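Local coordinates for uncharacterized protein SAV2460 (Streptomyces avermitilis, PDB 2QNG) that binds calcium ions through a TerD-type beta-sandwich domain, although its cellular role has not been established, at residues A[68-72]-A[73-77]. Numbering follows the deposited sequence.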
ATOM      1  N   ALA A  68      10.366   9.990   3.600  1.00 12.23           N
ATOM      2  CA  ALA A  68      10.297  11.420   3.356  1.00 12.99           C
ATOM      3  C   ALA A  68       8.892  11.927   3.646  1.00 12.17           C
ATOM      4  O   ALA A  68       8.708  12.974   4.280  1.00 13.68           O
ATOM      5  CB  ALA A  68      10.739  11.770   1.935  1.00 12.91           C
ATOM      6  N   TYR A  69       7.891  11.154   3.201  1.00 11.28           N
ATOM      7  CA  TYR A  69       6.502  11.404   3.558  1.00 11.51           C
ATOM      8  C   TYR A  69       5.719  10.146   3.297  1.00 10.97           C
ATOM      9  O   TYR A  69       6.184   9.230   2.612  1.00 10.48           O
ATOM     10  CB  TYR A  69       5.891  12.609   2.807  1.00 12.08           C
ATOM     11  CG  TYR A  69       5.868  12.508   1.300  1.00 12.51           C
ATOM     12  CD1 TYR A  69       4.868  11.781   0.633  1.00 12.28           C
ATOM     13  CD2 TYR A  69       6.840  13.138   0.535  1.00 13.40           C
ATOM     14  CE1 TYR A  69       4.832  11.711  -0.761  1.00 13.42           C
ATOM     15  CE2 TYR A  69       6.812  13.055  -0.862  1.00 14.67           C
ATOM     16  CZ  TYR A  69       5.815  12.356  -1.492  1.00 13.53           C
ATOM     17  OH  TYR A  69       5.748  12.269  -2.868  1.00 17.01           O
ATOM     18  N   VAL A  70       4.544  10.107   3.903  1.00 10.92           N
ATOM     19  CA  VAL A  70       3.609   9.025   3.653  1.00 11.44           C
ATOM     20  C   VAL A  70       2.260   9.561   3.180  1.00 10.92           C
ATOM     21  O   VAL A  70       1.868  10.691   3.523  1.00 12.10           O
ATOM     22  CB  VAL A  70       3.391   8.131   4.904  1.00 13.76           C
ATOM     23  CG1 VAL A  70       4.706   7.548   5.400  1.00 15.23           C
ATOM     24  CG2 VAL A  70       2.723   8.881   6.000  1.00 14.62           C
ATOM     25  N   VAL A  71       1.579   8.733   2.383  1.00  9.61           N
ATOM     26  CA  VAL A  71       0.262   9.080   1.828  1.00  9.78           C
ATOM     27  C   VAL A  71      -0.721   7.994   2.225  1.00  9.43           C
ATOM     28  O   VAL A  71      -0.453   6.798   2.057  1.00  9.85           O
ATOM     29  CB  VAL A  71       0.291   9.186   0.282  1.00  9.82           C
ATOM     30  CG1 VAL A  71      -1.071   9.650  -0.267  1.00 11.10           C
ATOM     31  CG2 VAL A  71       1.388  10.176  -0.150  1.00 10.86           C
ATOM     32  N   HIS A  72      -1.845   8.440   2.778  1.00 10.29           N
ATOM     33  CA  HIS A  72      -2.954   7.559   3.131  1.00 11.97           C
ATOM     34  C   HIS A  72      -4.180   8.448   3.305  1.00 12.45           C
ATOM     35  O   HIS A  72      -4.120   9.660   3.029  1.00 13.01           O
ATOM     36  CB  HIS A  72      -2.642   6.718   4.389  1.00 12.71           C
ATOM     37  CG  HIS A  72      -2.217   7.526   5.584  1.00 14.72           C
ATOM     38  ND1 HIS A  72      -3.057   8.411   6.238  1.00 16.94           N
ATOM     39  CD2 HIS A  72      -1.030   7.588   6.232  1.00 16.92           C
ATOM     40  CE1 HIS A  72      -2.404   8.971   7.244  1.00 19.11           C
ATOM     41  NE2 HIS A  72      -1.176   8.480   7.267  1.00 17.99           N
ATOM     42  N   PHE A  73      -5.289   7.854   3.715  1.00 14.13           N
ATOM     43  CA  PHE A  73      -6.569   8.592   3.669  1.00 16.07           C
ATOM     44  C   PHE A  73      -6.539   9.891   4.508  1.00 16.96           C
ATOM     45  O   PHE A  73      -7.313  10.824   4.247  1.00 17.09           O
ATOM     46  CB  PHE A  73      -7.723   7.680   4.099  1.00 16.97           C
ATOM     47  CG  PHE A  73      -7.874   7.583   5.566  1.00 19.73           C
ATOM     48  CD1 PHE A  73      -8.808   8.374   6.224  1.00 21.84           C
ATOM     49  CD2 PHE A  73      -7.060   6.717   6.309  1.00 21.18           C
ATOM     50  CE1 PHE A  73      -8.945   8.303   7.608  1.00 22.93           C
ATOM     51  CE2 PHE A  73      -7.180   6.638   7.703  1.00 22.34           C
ATOM     52  CZ  PHE A  73      -8.126   7.442   8.348  1.00 21.70           C
ATOM     53  N   ASP A  74      -5.650   9.962   5.485  1.00 17.04           N
ATOM     54  CA  ASP A  74      -5.554  11.165   6.297  1.00 18.43           C
ATOM     55  C   ASP A  74      -4.251  11.949   6.106  1.00 17.56           C
ATOM     56  O   ASP A  74      -3.881  12.776   6.941  1.00 18.82           O
ATOM     57  CB  ASP A  74      -5.762  10.820   7.783  1.00 20.67           C
ATOM     58  CG  ASP A  74      -6.280  11.993   8.579  1.00 25.57           C
ATOM     59  OD1 ASP A  74      -7.191  12.702   8.085  1.00 30.29           O
ATOM     60  OD2 ASP A  74      -5.761  12.205   9.704  1.00 31.99           O
ATOM     61  N   SER A  75      -3.560  11.706   4.995  1.00 15.07           N
ATOM     62  CA  SER A  75      -2.276  12.347   4.753  1.00 14.14           C
ATOM     63  C   SER A  75      -2.063  12.486   3.248  1.00 12.73           C
ATOM     64  O   SER A  75      -1.683  11.528   2.611  1.00 13.04           O
ATOM     65  CB  SER A  75      -1.153  11.513   5.369  1.00 14.28           C
ATOM     66  OG  SER A  75       0.122  12.082   5.117  1.00 16.24           O
ATOM     67  N   ARG A  76      -2.367  13.658   2.683  1.00 11.90           N
ATOM     68  CA  ARG A  76      -2.111  13.950   1.255  1.00 11.12           C
ATOM     69  C   ARG A  76      -0.642  14.084   0.941  1.00 11.61           C
ATOM     70  O   ARG A  76       0.124  14.531   1.774  1.00 12.09           O
ATOM     71  CB  ARG A  76      -2.804  15.262   0.829  1.00 10.89           C
ATOM     72  CG  ARG A  76      -4.331  15.164   0.877  1.00 11.13           C
ATOM     73  CD  ARG A  76      -5.050  16.511   0.816  1.00 10.41           C
ATOM     74  NE  ARG A  76      -4.814  17.268  -0.418  1.00  9.87           N
ATOM     75  CZ  ARG A  76      -5.603  17.225  -1.504  1.00  9.57           C
ATOM     76  NH1 ARG A  76      -6.657  16.422  -1.536  1.00  9.66           N
ATOM     77  NH2 ARG A  76      -5.330  17.988  -2.570  1.00 10.22           N
ATOM     78  N   SER A  77      -0.276  13.706  -0.296  1.00 11.92           N
ATOM     79  CA  SER A  77       1.076  13.968  -0.780  1.00 13.94           C
ATOM     80  C   SER A  77       1.346  15.472  -0.797  1.00 14.83           C
ATOM     81  O   SER A  77       0.459  16.252  -1.110  1.00 16.54           O
ATOM     82  CB  SER A  77       1.204  13.479  -2.217  1.00 14.95           C
ATOM     83  OG  SER A  77       2.392  13.988  -2.790  1.00 17.71           O
TER
HETATM   84  O   HOH W   1       2.340  13.333   2.803  1.00 19.29           O
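His72 and Ser75 face each other across a type I beta turn, where the outer strand 69-71 folds back into the loop that follows. The turn rests on two backbone bonds: Ser75 N to His72 O, and His72 N to Ser75 O at 3.1 Å. Together they make this an antiparallel hydrogen-bonded pair. The imidazole adds a third tie. With chi1 at 54°, CG sits between the backbone N and the carbonyl carbon, which swings the ring over the turn; its ND1 then accepts the amide of Asp74 (N to ND1 3.1 Å), the donor tilted only slightly from the ring plane. One ring face meets the methylene of Ser75 in a CH-pi contact, CB lying 3.6 Å from the His72 ring centroid and displaced toward the CE1-NE2 rim. With an alanine here instead of His72, the Asp74 amide would probably lose its acceptor and the Ser75 methylene its aromatic cover. The Ser75 hydroxyl, held anti to the backbone N (chi1 178°), turns away from the ring and donates to Val70 O (OG to O 2.7 Å), approaching 33° from the carbonyl plane. A water donates to Val70 O at 2.8 Å and also to Arg76 O, extending the link beyond the turn. On the buried side, Val71 CG2 packs against Ser77 CB at 3.9 Å, while Val71 itself touches Ile82. Phe73, at the turn's corner, reaches Asp52, a ligand of one calcium ion, so the turn borders that site. As ND1 accepts the Asp74 N-H, the geometry favours an imidazole with ND1 unprotonated, probably the neutral form with its hydrogen on NE2.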